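Local coordinates for deoxyhypusine synthase, putative (PDB 7L9R), which probably catalyses the NAD-dependent transfer of an aminobutyl group from spermidine to a lysine of the translation factor eIF5A, forming deoxyhypusine, at residues I177-Q191 against P239-L252. Numbering follows the deposited sequence.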
loop_
_atom_site.group_PDB
_atom_site.type_symbol
_atom_site.label_atom_id
_atom_site.label_comp_id
_atom_site.label_asym_id
_atom_site.label_seq_id
_atom_site.Cartn_x
_atom_site.Cartn_y
_atom_site.Cartn_z
ATOM N N ILE B 177 0.646 43.473 -6.169
ATOM C CA ILE B 177 1.153 43.627 -4.810
ATOM C C ILE B 177 2.388 44.509 -4.806
ATOM O O ILE B 177 2.541 45.392 -3.950
ATOM C CB ILE B 177 1.474 42.252 -4.197
ATOM C CG1 ILE B 177 0.208 41.441 -3.952
ATOM C CG2 ILE B 177 2.298 42.417 -2.930
ATOM C CD1 ILE B 177 0.508 40.070 -3.443
ATOM N N GLN B 178 3.274 44.309 -5.781
ATOM C CA GLN B 178 4.494 45.103 -5.848
ATOM C C GLN B 178 4.192 46.579 -6.083
ATOM O O GLN B 178 4.775 47.452 -5.428
ATOM C CB GLN B 178 5.395 44.542 -6.945
ATOM C CG GLN B 178 6.159 43.305 -6.503
ATOM C CD GLN B 178 6.986 42.707 -7.616
ATOM O OE1 GLN B 178 7.074 43.268 -8.708
ATOM N NE2 GLN B 178 7.585 41.555 -7.351
ATOM N N GLU B 179 3.266 46.877 -6.999
ATOM C CA GLU B 179 3.013 48.265 -7.381
ATOM C C GLU B 179 2.274 49.033 -6.289
ATOM O O GLU B 179 2.577 50.205 -6.036
ATOM C CB GLU B 179 2.230 48.313 -8.694
ATOM N N CYS B 180 1.299 48.396 -5.635
ATOM C CA CYS B 180 0.442 49.071 -4.661
ATOM C C CYS B 180 0.838 48.774 -3.216
ATOM O O CYS B 180 1.130 49.698 -2.451
ATOM C CB CYS B 180 -1.021 48.685 -4.919
ATOM S SG CYS B 180 -1.566 49.022 -6.615
ATOM N N GLN B 181 0.852 47.499 -2.828
ATOM C CA GLN B 181 1.219 47.106 -1.472
ATOM C C GLN B 181 2.704 47.360 -1.221
ATOM O O GLN B 181 3.513 47.472 -2.149
ATOM C CB GLN B 181 0.889 45.635 -1.211
ATOM C CG GLN B 181 -0.401 45.400 -0.441
ATOM C CD GLN B 181 -1.622 45.418 -1.335
ATOM O OE1 GLN B 181 -1.509 45.564 -2.552
ATOM N NE2 GLN B 181 -2.800 45.265 -0.736
ATOM N N ASP B 182 3.063 47.463 0.057
ATOM C CA ASP B 182 4.457 47.677 0.427
ATOM C C ASP B 182 5.191 46.341 0.452
ATOM O O ASP B 182 4.833 45.427 1.205
ATOM C CB ASP B 182 4.546 48.374 1.783
ATOM C CG ASP B 182 5.974 48.509 2.280
ATOM O OD1 ASP B 182 6.805 49.109 1.565
ATOM O OD2 ASP B 182 6.265 48.021 3.392
ATOM N N THR B 183 6.218 46.241 -0.391
ATOM C CA THR B 183 6.991 45.032 -0.635
ATOM C C THR B 183 8.148 44.838 0.338
ATOM O O THR B 183 8.779 43.776 0.319
ATOM C CB THR B 183 7.527 45.045 -2.070
ATOM O OG1 THR B 183 7.963 43.730 -2.432
ATOM C CG2 THR B 183 8.690 46.022 -2.193
ATOM N N SER B 184 8.434 45.825 1.190
ATOM C CA SER B 184 9.565 45.766 2.113
ATOM C C SER B 184 9.346 44.834 3.304
ATOM O O SER B 184 10.316 44.542 4.012
ATOM C CB SER B 184 9.896 47.183 2.596
ATOM O OG SER B 184 9.026 47.591 3.635
ATOM N N MET B 185 8.121 44.365 3.545
ATOM C CA MET B 185 7.858 43.401 4.607
ATOM C C MET B 185 7.121 42.202 4.023
ATOM O O MET B 185 6.152 42.378 3.263
ATOM C CB MET B 185 7.045 44.029 5.746
ATOM C CG MET B 185 7.772 45.146 6.496
ATOM S SD MET B 185 9.172 44.558 7.471
ATOM C CE MET B 185 8.383 43.222 8.376
ATOM N N PRO B 186 7.555 40.978 4.327
ATOM C CA PRO B 186 6.950 39.799 3.695
ATOM C C PRO B 186 5.515 39.541 4.122
ATOM O O PRO B 186 5.088 39.882 5.229
ATOM C CB PRO B 186 7.856 38.649 4.151
ATOM C CG PRO B 186 8.490 39.143 5.408
ATOM C CD PRO B 186 8.657 40.619 5.239
ATOM N N PHE B 187 4.771 38.953 3.195
ATOM C CA PHE B 187 3.439 38.396 3.357
ATOM C C PHE B 187 3.519 36.935 3.799
ATOM O O PHE B 187 4.508 36.244 3.555
ATOM C CB PHE B 187 2.678 38.508 2.038
ATOM C CG PHE B 187 2.452 39.919 1.599
ATOM C CD1 PHE B 187 1.409 40.660 2.127
ATOM C CD2 PHE B 187 3.332 40.533 0.720
ATOM C CE1 PHE B 187 1.205 41.976 1.736
ATOM C CE2 PHE B 187 3.144 41.854 0.335
ATOM C CZ PHE B 187 2.077 42.573 0.842
ATOM N N THR B 188 2.461 36.464 4.458
ATOM C CA THR B 188 2.375 35.043 4.741
ATOM C C THR B 188 1.447 34.375 3.741
ATOM O O THR B 188 0.679 35.049 3.053
ATOM C CB THR B 188 1.865 34.795 6.165
ATOM O OG1 THR B 188 0.457 35.040 6.222
ATOM C CG2 THR B 188 2.577 35.700 7.146
ATOM N N PRO B 189 1.502 33.048 3.609
ATOM C CA PRO B 189 0.557 32.383 2.695
ATOM C C PRO B 189 -0.899 32.675 3.012
ATOM O O PRO B 189 -1.671 33.004 2.100
ATOM C CB PRO B 189 0.903 30.900 2.867
ATOM C CG PRO B 189 2.353 30.914 3.198
ATOM C CD PRO B 189 2.566 32.131 4.059
ATOM N N SER B 190 -1.292 32.609 4.287
ATOM C CA SER B 190 -2.691 32.846 4.631
ATOM C C SER B 190 -3.116 34.264 4.263
ATOM O O SER B 190 -4.254 34.482 3.827
ATOM C CB SER B 190 -2.927 32.596 6.122
ATOM O OG SER B 190 -2.460 33.688 6.897
ATOM N N GLN B 191 -2.212 35.239 4.418
ATOM C CA GLN B 191 -2.528 36.605 4.011
ATOM C C GLN B 191 -2.695 36.715 2.500
ATOM O O GLN B 191 -3.626 37.371 2.023
ATOM C CB GLN B 191 -1.441 37.571 4.477
ATOM C CG GLN B 191 -1.297 37.703 5.973
ATOM C CD GLN B 191 -0.069 38.520 6.347
ATOM O OE1 GLN B 191 0.667 38.995 5.474
ATOM N NE2 GLN B 191 0.157 38.689 7.648
ATOM N N PRO B 239 12.661 41.373 -11.920
ATOM C CA PRO B 239 12.988 40.816 -10.598
ATOM C C PRO B 239 11.787 40.820 -9.663
ATOM O O PRO B 239 11.151 41.857 -9.442
ATOM C CB PRO B 239 14.096 41.747 -10.095
ATOM C CG PRO B 239 14.777 42.210 -11.345
ATOM C CD PRO B 239 13.695 42.313 -12.395
ATOM N N VAL B 240 11.470 39.650 -9.117
ATOM C CA VAL B 240 10.325 39.505 -8.226
ATOM C C VAL B 240 10.778 39.860 -6.817
ATOM O O VAL B 240 11.687 39.228 -6.267
ATOM C CB VAL B 240 9.743 38.084 -8.287
ATOM C CG1 VAL B 240 8.887 37.799 -7.059
ATOM C CG2 VAL B 240 8.911 37.909 -9.548
ATOM N N ARG B 241 10.130 40.861 -6.227
ATOM C CA ARG B 241 10.459 41.338 -4.892
ATOM C C ARG B 241 9.522 40.804 -3.817
ATOM O O ARG B 241 9.718 41.108 -2.636
ATOM C CB ARG B 241 10.475 42.867 -4.888
ATOM C CG ARG B 241 11.508 43.432 -5.852
ATOM C CD ARG B 241 11.422 44.936 -5.963
ATOM N NE ARG B 241 10.469 45.348 -6.985
ATOM C CZ ARG B 241 9.225 45.735 -6.741
ATOM N NH1 ARG B 241 8.738 45.754 -5.511
ATOM N NH2 ARG B 241 8.451 46.113 -7.755
ATOM N N LEU B 242 8.503 40.039 -4.196
ATOM C CA LEU B 242 7.627 39.414 -3.218
ATOM C C LEU B 242 8.423 38.477 -2.317
ATOM O O LEU B 242 9.287 37.726 -2.778
ATOM C CB LEU B 242 6.511 38.647 -3.927
ATOM C CG LEU B 242 5.519 37.880 -3.056
ATOM C CD1 LEU B 242 4.685 38.830 -2.211
ATOM C CD2 LEU B 242 4.624 37.003 -3.924
ATOM N N MET B 243 8.130 38.530 -1.022
ATOM C CA MET B 243 8.717 37.637 -0.036
ATOM C C MET B 243 7.597 36.909 0.694
ATOM O O MET B 243 6.514 37.463 0.908
ATOM C CB MET B 243 9.593 38.420 0.934
ATOM C CG MET B 243 10.748 39.099 0.230
ATOM S SD MET B 243 11.818 40.087 1.286
ATOM C CE MET B 243 10.613 40.916 2.313
ATOM N N VAL B 244 7.850 35.656 1.067
ATOM C CA VAL B 244 6.841 34.818 1.705
ATOM C C VAL B 244 7.411 34.298 3.016
ATOM O O VAL B 244 8.356 33.498 3.016
ATOM C CB VAL B 244 6.387 33.657 0.810
ATOM C CG1 VAL B 244 5.450 32.734 1.575
ATOM C CG2 VAL B 244 5.686 34.177 -0.439
ATOM N N ASP B 245 6.848 34.760 4.131
ATOM C CA ASP B 245 7.254 34.316 5.454
ATOM C C ASP B 245 6.355 33.186 5.936
ATOM O O ASP B 245 5.134 33.224 5.757
ATOM C CB ASP B 245 7.207 35.457 6.467
ATOM C CG ASP B 245 7.407 34.969 7.892
ATOM O OD1 ASP B 245 8.362 34.193 8.130
ATOM O OD2 ASP B 245 6.597 35.334 8.770
ATOM N N LEU B 246 6.971 32.180 6.551
ATOM C CA LEU B 246 6.233 31.054 7.098
ATOM C C LEU B 246 6.085 31.114 8.614
ATOM O O LEU B 246 5.221 30.421 9.161
ATOM C CB LEU B 246 6.922 29.737 6.703
ATOM C CG LEU B 246 6.205 28.858 5.675
ATOM C CD1 LEU B 246 5.808 29.638 4.416
ATOM C CD2 LEU B 246 7.080 27.653 5.324
ATOM N N VAL B 247 6.898 31.914 9.306
ATOM C CA VAL B 247 6.887 31.870 10.765
ATOM C C VAL B 247 5.589 32.453 11.316
ATOM O O VAL B 247 5.018 31.916 12.274
ATOM C CB VAL B 247 8.124 32.584 11.344
ATOM C CG1 VAL B 247 8.090 32.564 12.875
ATOM C CG2 VAL B 247 9.409 31.937 10.841
ATOM N N GLN B 248 5.095 33.547 10.726
ATOM C CA GLN B 248 3.879 34.163 11.251
ATOM C C GLN B 248 2.694 33.218 11.148
ATOM O O GLN B 248 1.897 33.115 12.085
ATOM C CB GLN B 248 3.567 35.463 10.516
ATOM C CG GLN B 248 4.448 36.636 10.870
ATOM C CD GLN B 248 4.290 37.772 9.878
ATOM O OE1 GLN B 248 3.248 38.447 9.842
ATOM N NE2 GLN B 248 5.319 37.981 9.049
ATOM N N ASP B 249 2.582 32.491 10.031
ATOM C CA ASP B 249 1.502 31.517 9.897
ATOM C C ASP B 249 1.672 30.372 10.890
ATOM O O ASP B 249 0.688 29.898 11.472
ATOM C CB ASP B 249 1.440 30.991 8.461
ATOM C CG ASP B 249 0.468 31.778 7.579
ATOM O OD1 ASP B 249 -0.140 32.756 8.066
ATOM O OD2 ASP B 249 0.322 31.419 6.391
ATOM N N LEU B 250 2.917 29.932 11.109
ATOM C CA LEU B 250 3.190 28.946 12.151
ATOM C C LEU B 250 2.679 29.421 13.505
ATOM O O LEU B 250 2.093 28.642 14.265
ATOM C CB LEU B 250 4.691 28.666 12.228
ATOM C CG LEU B 250 5.125 27.617 13.255
ATOM C CD1 LEU B 250 4.627 26.224 12.887
ATOM C CD2 LEU B 250 6.628 27.640 13.451
ATOM N N ARG B 251 2.888 30.701 13.822
ATOM C CA ARG B 251 2.432 31.233 15.102
ATOM C C ARG B 251 0.915 31.378 15.156
ATOM O O ARG B 251 0.320 31.175 16.220
ATOM C CB ARG B 251 3.114 32.574 15.382
ATOM C CG ARG B 251 4.643 32.477 15.352
ATOM C CD ARG B 251 5.338 33.681 15.986
ATOM N NE ARG B 251 5.153 34.908 15.222
ATOM C CZ ARG B 251 4.433 35.947 15.622
ATOM N NH1 ARG B 251 3.835 35.964 16.804
ATOM N NH2 ARG B 251 4.316 37.000 14.819
ATOM N N LEU B 252 0.268 31.719 14.034
ATOM C CA LEU B 252 -1.189 31.844 14.040
ATOM C C LEU B 252 -1.859 30.516 14.357
ATOM O O LEU B 252 -2.686 30.428 15.271
ATOM C CB LEU B 252 -1.705 32.355 12.697
ATOM C CG LEU B 252 -1.671 33.836 12.356
ATOM C CD1 LEU B 252 -2.310 34.023 10.990
ATOM C CD2 LEU B 252 -2.409 34.646 13.422
HETATM O O HOH W 1 7.137 41.337 -0.077
#
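D249 meets the first turn of helix 189-200 with both carboxylate oxygens, a clear example of an acidic side chain gripping a neighbouring helix start. Its OD2 takes the backbone N-H of S190 on the syn lone pair (2.9 Å), a fairly straight bond at 160°. OD1 accepts two hydroxyls: S190 OG at 2.8 Å, close to the carboxylate plane, and T188 OG1 at 3.0 Å from well above it. Three bonds thus restrain the carboxylate's rotation, and the helix start would be expected to stabilise its negative charge. With chi1 at 78°, S190 OG sits between its own N and carbonyl carbon, which brings it to OD1. T188 OG1 also N-caps the helix by accepting from Q191 N, and Q191 OE1 in turn accepts a weak bond from T188 N, completing a capping box.

Just ahead of the two helices, the backbones of 186-188 and 243-245 run side by side in a parallel sense, with a single beta bridge, F187 to V244. D245 N gives F187 O a short bond of 2.8 Å, while F187 N reaches M243 O from above its carbonyl plane. The bridge ties together two connections of the Rossmann-like parallel-sheet fold, those leading into helices 189-200 and 247-258. It lies at a subunit interface, where D245 OD1, besides capping V247 N, accepts from V244 N of the second subunit. Nearer helix 160-179, a water donates to T183 O and accepts from M243 N.

Apolar packing follows the same line. The M243 chain bends at chi3 (-42°) and sets its CE against P186 CD, 3.5 Å away. L242 CD1 touches F187 CD2 at 3.6 Å, the two side chains crossing at about a right angle. P189 CG and CD lie against V244 CG1 and L246 CD1. Q178 CB and CG lie against the R241 guanidinium (CB to NH2 3.5 Å), while T183 comes to its edge.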